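Local atomic coordinates of gliding motility protein MglB (Myxococcus xanthus, PDB entry 6IZW), a protein that probably acts as a molecular adaptor and guanine-nucleotide exchange factor in the gliding motility of this bacterium. Residues Val30-Asp35 / Ser57-Asn62; Val34-Gln39 / Arg98-Val103. The protein carries 1 engineered substitution. One frame throughout, in Å; residues are numbered along the deposited sequence.

Contact 1 of 2, residues Val30-Asp35 / Ser57-Asn62; sequences VVFLVD and SLTAGN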
ATOM      1  N   VAL B  30     -14.723  15.769  -1.164  1.00 89.86           N
ATOM      2  CA  VAL B  30     -13.946  15.268  -2.299  1.00 88.78           C
ATOM      3  C   VAL B  30     -14.521  13.937  -2.766  1.00 74.70           C
ATOM      4  O   VAL B  30     -15.203  13.226  -2.025  1.00 78.97           O
ATOM      5  CB  VAL B  30     -12.429  15.074  -2.013  1.00 88.48           C
ATOM      6  CG1 VAL B  30     -11.820  16.304  -1.394  1.00 84.05           C
ATOM      7  CG2 VAL B  30     -12.129  13.771  -1.218  1.00 84.14           C
ATOM      8  N   VAL B  31     -14.249  13.625  -4.028  1.00 71.92           N
ATOM      9  CA  VAL B  31     -14.506  12.315  -4.614  1.00 73.38           C
ATOM     10  C   VAL B  31     -13.296  11.969  -5.469  1.00 75.59           C
ATOM     11  O   VAL B  31     -12.694  12.859  -6.077  1.00 80.05           O
ATOM     12  CB  VAL B  31     -15.796  12.314  -5.461  1.00 73.90           C
ATOM     13  CG1 VAL B  31     -15.800  11.160  -6.481  1.00 67.91           C
ATOM     14  CG2 VAL B  31     -17.027  12.277  -4.565  1.00 84.77           C
ATOM     15  N   PHE B  32     -12.918  10.692  -5.511  1.00 68.91           N
ATOM     16  CA  PHE B  32     -11.894  10.298  -6.471  1.00 67.18           C
ATOM     17  C   PHE B  32     -11.988   8.809  -6.757  1.00 65.17           C
ATOM     18  O   PHE B  32     -12.629   8.051  -6.023  1.00 65.52           O
ATOM     19  CB  PHE B  32     -10.476  10.678  -6.008  1.00 67.22           C
ATOM     20  CG  PHE B  32     -10.032  10.006  -4.743  1.00 63.48           C
ATOM     21  CD1 PHE B  32      -9.406   8.770  -4.779  1.00 61.15           C
ATOM     22  CD2 PHE B  32     -10.215  10.627  -3.517  1.00 65.58           C
ATOM     23  CE1 PHE B  32      -8.986   8.148  -3.603  1.00 66.20           C
ATOM     24  CE2 PHE B  32      -9.803  10.020  -2.336  1.00 65.58           C
ATOM     25  CZ  PHE B  32      -9.184   8.780  -2.374  1.00 61.27           C
ATOM     26  N   LEU B  33     -11.337   8.414  -7.850  1.00 59.08           N
ATOM     27  CA  LEU B  33     -11.352   7.058  -8.365  1.00 55.06           C
ATOM     28  C   LEU B  33      -9.911   6.579  -8.490  1.00 62.48           C
ATOM     29  O   LEU B  33      -9.072   7.289  -9.050  1.00 54.84           O
ATOM     30  CB  LEU B  33     -12.064   7.011  -9.718  1.00 63.20           C
ATOM     31  CG  LEU B  33     -12.479   5.626 -10.202  1.00 64.40           C
ATOM     32  CD1 LEU B  33     -13.633   5.127  -9.345  1.00 66.40           C
ATOM     33  CD2 LEU B  33     -12.837   5.598 -11.702  1.00 63.00           C
ATOM     34  N   VAL B  34      -9.618   5.384  -7.965  1.00 61.70           N
ATOM     35  CA  VAL B  34      -8.250   4.880  -7.885  1.00 49.33           C
ATOM     36  C   VAL B  34      -8.223   3.419  -8.313  1.00 50.51           C
ATOM     37  O   VAL B  34      -9.079   2.623  -7.916  1.00 51.70           O
ATOM     38  CB  VAL B  34      -7.653   5.041  -6.468  1.00 54.08           C
ATOM     39  CG1 VAL B  34      -8.541   4.404  -5.421  1.00 48.56           C
ATOM     40  CG2 VAL B  34      -6.260   4.431  -6.399  1.00 51.31           C
ATOM     41  N   ASP B  35      -7.246   3.077  -9.141  1.00 52.67           N
ATOM     42  CA  ASP B  35      -6.968   1.686  -9.457  1.00 55.47           C
ATOM     43  C   ASP B  35      -6.447   0.953  -8.219  1.00 50.72           C
ATOM     44  O   ASP B  35      -5.868   1.551  -7.307  1.00 47.20           O
ATOM     45  CB  ASP B  35      -5.937   1.618 -10.590  1.00 52.93           C
ATOM     46  CG  ASP B  35      -5.829   0.243 -11.203  1.00 59.14           C
ATOM     47  OD1 ASP B  35      -5.380  -0.705 -10.514  1.00 59.20           O
ATOM     48  OD2 ASP B  35      -6.190   0.112 -12.393  1.00 71.70           O
ATOM     49  N   SER B  57      -2.856   6.556  -3.053  1.00 45.26           N
ATOM     50  CA  SER B  57      -1.866   5.526  -2.754  1.00 47.08           C
ATOM     51  C   SER B  57      -2.180   4.829  -1.433  1.00 40.24           C
ATOM     52  O   SER B  57      -2.060   3.607  -1.323  1.00 35.62           O
ATOM     53  CB  SER B  57      -0.466   6.152  -2.722  1.00 44.66           C
ATOM     54  OG  SER B  57       0.529   5.170  -2.535  1.00 47.82           O
ATOM     55  N   LEU B  58      -2.573   5.607  -0.424  1.00 40.84           N
ATOM     56  CA  LEU B  58      -3.006   5.043   0.843  1.00 45.26           C
ATOM     57  C   LEU B  58      -4.298   4.252   0.674  1.00 46.89           C
ATOM     58  O   LEU B  58      -4.467   3.184   1.277  1.00 43.66           O
ATOM     59  CB  LEU B  58      -3.191   6.167   1.855  1.00 43.49           C
ATOM     60  CG  LEU B  58      -1.936   6.953   2.200  1.00 48.73           C
ATOM     61  CD1 LEU B  58      -2.321   8.293   2.811  1.00 48.00           C
ATOM     62  CD2 LEU B  58      -1.051   6.147   3.162  1.00 39.73           C
ATOM     63  N   THR B  59      -5.206   4.755  -0.162  1.00 42.68           N
ATOM     64  CA  THR B  59      -6.463   4.062  -0.385  1.00 39.29           C
ATOM     65  C   THR B  59      -6.212   2.683  -0.958  1.00 41.10           C
ATOM     66  O   THR B  59      -6.723   1.684  -0.443  1.00 47.56           O
ATOM     67  CB  THR B  59      -7.359   4.888  -1.311  1.00 48.68           C
ATOM     68  OG1 THR B  59      -7.832   6.044  -0.604  1.00 46.51           O
ATOM     69  CG2 THR B  59      -8.546   4.065  -1.798  1.00 45.81           C
ATOM     70  N   ALA B  60      -5.408   2.599  -2.017  1.00 45.83           N
ATOM     71  CA  ALA B  60      -5.188   1.301  -2.635  1.00 42.21           C
ATOM     72  C   ALA B  60      -4.396   0.386  -1.721  1.00 42.07           C
ATOM     73  O   ALA B  60      -4.557  -0.840  -1.781  1.00 45.57           O
ATOM     74  CB  ALA B  60      -4.482   1.462  -3.979  1.00 43.47           C
ATOM     75  N   GLY B  61      -3.532   0.954  -0.877  1.00 48.64           N
ATOM     76  CA  GLY B  61      -2.856   0.147   0.125  1.00 44.44           C
ATOM     77  C   GLY B  61      -3.828  -0.396   1.158  1.00 43.42           C
ATOM     78  O   GLY B  61      -3.812  -1.587   1.482  1.00 43.69           O
ATOM     79  N   ASN B  62      -4.696   0.473   1.674  1.00 40.44           N
ATOM     80  CA  ASN B  62      -5.727   0.038   2.609  1.00 49.24           C
ATOM     81  C   ASN B  62      -6.581  -1.077   2.007  1.00 50.48           C
ATOM     82  O   ASN B  62      -6.714  -2.158   2.595  1.00 51.16           O
ATOM     83  CB  ASN B  62      -6.585   1.238   3.016  1.00 48.17           C
ATOM     84  CG  ASN B  62      -7.833   0.844   3.780  1.00 57.21           C
ATOM     85  OD1 ASN B  62      -7.934  -0.256   4.310  1.00 68.37           O
ATOM     86  ND2 ASN B  62      -8.796   1.745   3.834  1.00 66.00           N
TER
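Chi1 of F32 (63°) sets CG between the backbone N and the carbonyl carbon, and V34 CG1 takes the same position (chi1 54°); both residues point their CB toward the helix, where the F32 ring and V34 CG1 meet T59 and V34 CG2 comes near A60. T59 divides its two branches between them. Its OG1 comes up to the edge of the F32 ring, near the ring plane, with CZ of F32 3.5 Å from OG1 of T59. This is a van der Waals approach, and the hydroxyl finds its hydrogen bond one turn back, at O of L55. The methyl branch meets V34 instead, CG2 of T59 lying 3.6 Å from V34 CG1. One residue on, CB of A60 rests 3.6 Å from the carbonyl O of D35, and at a looser 4.2 Å from V34 CG2. The axes of the two short segments approach to 8.4 Å, at a signed crossing angle of -56°. T59 and L58 also pack on L69 and G68 of the second subunit, respectively. Helix 52-72 laid across the antiparallel sheet, with helix 9-25 packed behind V31 and L33, is characteristic of the Roadblock/LC7 fold.

Contact 2 of 2, residues Val34-Gln39 / Arg98-Val103; sequences VDKNGQ and RVVLVV. With SO4 (sulfate ion), chain H.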
ATOM      1  N   VAL B  34      -9.618   5.384  -7.965  1.00 61.70           N
ATOM      2  CA  VAL B  34      -8.250   4.880  -7.885  1.00 49.33           C
ATOM      3  C   VAL B  34      -8.223   3.419  -8.313  1.00 50.51           C
ATOM      4  O   VAL B  34      -9.079   2.623  -7.916  1.00 51.70           O
ATOM      5  CB  VAL B  34      -7.653   5.041  -6.468  1.00 54.08           C
ATOM      6  CG1 VAL B  34      -8.541   4.404  -5.421  1.00 48.56           C
ATOM      7  CG2 VAL B  34      -6.260   4.431  -6.399  1.00 51.31           C
ATOM      8  N   ASP B  35      -7.246   3.077  -9.141  1.00 52.67           N
ATOM      9  CA  ASP B  35      -6.968   1.686  -9.457  1.00 55.47           C
ATOM     10  C   ASP B  35      -6.447   0.953  -8.219  1.00 50.72           C
ATOM     11  O   ASP B  35      -5.868   1.551  -7.307  1.00 47.20           O
ATOM     12  CB  ASP B  35      -5.937   1.618 -10.590  1.00 52.93           C
ATOM     13  CG  ASP B  35      -5.829   0.243 -11.203  1.00 59.14           C
ATOM     14  OD1 ASP B  35      -5.380  -0.705 -10.514  1.00 59.20           O
ATOM     15  OD2 ASP B  35      -6.190   0.112 -12.393  1.00 71.70           O
ATOM     16  N   LYS B  36      -6.638  -0.364  -8.206  1.00 47.61           N
ATOM     17  CA  LYS B  36      -6.152  -1.157  -7.089  1.00 50.07           C
ATOM     18  C   LYS B  36      -4.635  -1.056  -6.942  1.00 57.38           C
ATOM     19  O   LYS B  36      -4.116  -1.084  -5.817  1.00 48.57           O
ATOM     20  CB  LYS B  36      -6.586  -2.614  -7.260  1.00 54.83           C
ATOM     21  CG  LYS B  36      -7.921  -2.928  -6.580  1.00 52.76           C
ATOM     22  CD  LYS B  36      -8.256  -4.408  -6.668  1.00 61.18           C
ATOM     23  CE  LYS B  36      -9.717  -4.646  -6.279  1.00 64.64           C
ATOM     24  NZ  LYS B  36     -10.033  -6.093  -6.195  1.00 67.74           N
ATOM     25  N   ASN B  37      -3.910  -0.913  -8.049  1.00 48.53           N
ATOM     26  CA  ASN B  37      -2.460  -0.875  -7.974  1.00 46.58           C
ATOM     27  C   ASN B  37      -1.941   0.458  -7.466  1.00 42.72           C
ATOM     28  O   ASN B  37      -0.726   0.610  -7.339  1.00 45.28           O
ATOM     29  CB  ASN B  37      -1.838  -1.208  -9.340  1.00 47.77           C
ATOM     30  CG  ASN B  37      -2.194  -0.193 -10.439  1.00 45.38           C
ATOM     31  OD1 ASN B  37      -2.401   1.005 -10.189  1.00 48.49           O
ATOM     32  ND2 ASN B  37      -2.251  -0.678 -11.670  1.00 56.80           N
ATOM     33  N   GLY B  38      -2.826   1.418  -7.188  1.00 44.74           N
ATOM     34  CA  GLY B  38      -2.455   2.711  -6.648  1.00 39.58           C
ATOM     35  C   GLY B  38      -2.655   3.873  -7.599  1.00 44.93           C
ATOM     36  O   GLY B  38      -2.560   5.028  -7.162  1.00 41.24           O
ATOM     37  N   GLN B  39      -2.908   3.616  -8.881  1.00 44.36           N
ATOM     38  CA  GLN B  39      -2.955   4.680  -9.881  1.00 47.60           C
ATOM     39  C   GLN B  39      -4.254   5.492  -9.783  1.00 49.37           C
ATOM     40  O   GLN B  39      -5.353   4.952  -9.952  1.00 50.17           O
ATOM     41  CB  GLN B  39      -2.813   4.080 -11.280  1.00 46.43           C
ATOM     42  CG  GLN B  39      -3.065   5.086 -12.403  1.00 42.61           C
ATOM     43  CD  GLN B  39      -2.047   6.210 -12.399  1.00 44.51           C
ATOM     44  OE1 GLN B  39      -0.850   5.964 -12.299  1.00 51.27           O
ATOM     45  NE2 GLN B  39      -2.519   7.452 -12.462  1.00 48.55           N
ATOM     46  N   ARG B  98     -10.929  -3.842 -10.764  1.00 73.12           N
ATOM     47  CA  ARG B  98      -9.658  -3.186 -10.480  1.00 68.95           C
ATOM     48  C   ARG B  98      -9.802  -1.732 -10.055  1.00 65.32           C
ATOM     49  O   ARG B  98      -8.788  -1.034  -9.962  1.00 69.73           O
ATOM     50  CB  ARG B  98      -8.693  -3.302 -11.694  1.00 72.23           C
ATOM     51  CG  ARG B  98      -9.150  -2.581 -12.995  1.00 76.77           C
ATOM     52  CD  ARG B  98      -8.140  -2.750 -14.208  1.00 84.67           C
ATOM     53  NE  ARG B  98      -6.898  -1.946 -14.166  1.00 83.37           N
ATOM     54  CZ  ARG B  98      -5.651  -2.426 -13.997  1.00 83.61           C
ATOM     55  NH1 ARG B  98      -5.412  -3.736 -13.851  1.00 84.31           N
ATOM     56  NH2 ARG B  98      -4.624  -1.555 -13.983  1.00 80.80           N
ATOM     57  N   VAL B  99     -11.001  -1.270  -9.719  1.00 61.93           N
ATOM     58  CA  VAL B  99     -11.226   0.141  -9.451  1.00 58.33           C
ATOM     59  C   VAL B  99     -11.824   0.288  -8.060  1.00 59.73           C
ATOM     60  O   VAL B  99     -12.383  -0.652  -7.496  1.00 65.27           O
ATOM     61  CB  VAL B  99     -12.135   0.768 -10.523  1.00 65.46           C
ATOM     62  CG1 VAL B  99     -12.051   2.259 -10.489  1.00 62.05           C
ATOM     63  CG2 VAL B  99     -11.727   0.262 -11.886  1.00 66.56           C
ATOM     64  N   VAL B 100     -11.671   1.485  -7.497  1.00 53.56           N
ATOM     65  CA  VAL B 100     -12.164   1.813  -6.167  1.00 56.63           C
ATOM     66  C   VAL B 100     -12.674   3.243  -6.217  1.00 61.17           C
ATOM     67  O   VAL B 100     -11.925   4.151  -6.595  1.00 61.96           O
ATOM     68  CB  VAL B 100     -11.073   1.689  -5.084  1.00 55.39           C
ATOM     69  CG1 VAL B 100     -11.586   2.184  -3.736  1.00 51.75           C
ATOM     70  CG2 VAL B 100     -10.557   0.268  -4.983  1.00 56.10           C
ATOM     71  N   LEU B 101     -13.932   3.460  -5.833  1.00 62.93           N
ATOM     72  CA  LEU B 101     -14.453   4.818  -5.745  1.00 66.26           C
ATOM     73  C   LEU B 101     -14.467   5.247  -4.290  1.00 61.07           C
ATOM     74  O   LEU B 101     -14.809   4.465  -3.407  1.00 68.31           O
ATOM     75  CB  LEU B 101     -15.857   4.946  -6.342  1.00 70.64           C
ATOM     76  CG  LEU B 101     -16.197   6.326  -6.939  1.00 71.82           C
ATOM     77  CD1 LEU B 101     -17.472   6.224  -7.744  1.00 79.17           C
ATOM     78  CD2 LEU B 101     -16.322   7.463  -5.915  1.00 69.21           C
ATOM     79  N   VAL B 102     -14.077   6.489  -4.053  1.00 59.91           N
ATOM     80  CA  VAL B 102     -13.911   7.021  -2.712  1.00 64.93           C
ATOM     81  C   VAL B 102     -14.671   8.334  -2.618  1.00 70.84           C
ATOM     82  O   VAL B 102     -14.617   9.167  -3.533  1.00 72.29           O
ATOM     83  CB  VAL B 102     -12.426   7.237  -2.353  1.00 65.10           C
ATOM     84  CG1 VAL B 102     -12.310   7.965  -1.026  1.00 68.98           C
ATOM     85  CG2 VAL B 102     -11.678   5.920  -2.318  1.00 60.50           C
ATOM     86  N   VAL B 103     -15.391   8.503  -1.516  1.00 70.69           N
ATOM     87  CA  VAL B 103     -16.115   9.723  -1.201  1.00 70.91           C
ATOM     88  C   VAL B 103     -15.823  10.061   0.250  1.00 72.58           C
ATOM     89  O   VAL B 103     -16.055   9.231   1.138  1.00 76.35           O
ATOM     90  CB  VAL B 103     -17.631   9.564  -1.420  1.00 76.54           C
ATOM     91  CG1 VAL B 103     -18.305  10.926  -1.465  1.00 80.50           C
ATOM     92  CG2 VAL B 103     -17.913   8.782  -2.694  1.00 71.53           C
TER
HETATM   93  S   SO4 H 201      -2.787  -4.395 -13.603  1.00106.42           S
HETATM   94  O1  SO4 H 201      -2.027  -3.195 -13.923  1.00 84.73           O
HETATM   95  O2  SO4 H 201      -4.180  -4.131 -13.970  1.00 98.57           O
HETATM   96  O3  SO4 H 201      -2.679  -4.709 -12.193  1.00 79.41           O
HETATM   97  O4  SO4 H 201      -2.211  -5.494 -14.395  1.00 84.05           O
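V34 and V100 form a hydrogen-bonded antiparallel pair: V34 N donates to V100 O at 3.0 Å, while the return bond from V100 N to V34 O is weak. Beyond the end of the strand, K36 N reaches R98 O at 2.9 Å. D35, in the non-hydrogen-bonded pair with V99, turns its carboxylate to the guanidinium of R98. OD2 of D35 lies 2.8 Å from both NE and NH2 of R98, and D35 OD1 sits over one face of the group, the two planes 68° apart; the bend at chi3 (-76°) puts NE of R98 beside OD2. OD1 also accepts N37 N at 2.9 Å through its anti lone pair, an Asx turn at the start of the type I turn from D35 to G38. An alanine in place of D35 would probably leave N37 N without this acceptor and the guanidinium without its neighbouring carboxylate, freer to turn. The sulfate beside R98 is modelled implausibly close, so the placement of the sulfate, and with it of the guanidinium tip, is doubtful. V34 CG1 packs 3.7 Å from V100 CB, the two side chains lying side by side. That face of the sheet lies under T59 of helix 52-72, whereas V99, on the reverse face, meets L33 of strand 28-35 and F129 of helix 111-130.

Contacts 1 and 2 have centres 5 Å apart and share V34 and D35 at the end of strand 28-35: contact 1 lays a helix over this strand, contact 2 joins it edge to edge to strand 99-106. The pairing also joins the two contacts directly: F32 O and V102 N, 2.9 Å apart, probably form a hydrogen bond. T59 spans both, since it also packs on V100 and V102. The turn after D35 touches the helix too, with K36 O 3.2 Å from A60 CB. The sulfate, probably from the crystallisation liquor, lies as modelled about 5 Å from the D35 side chain, between nearest atoms, and in that position also hydrogen-bonds to the chain of another protein.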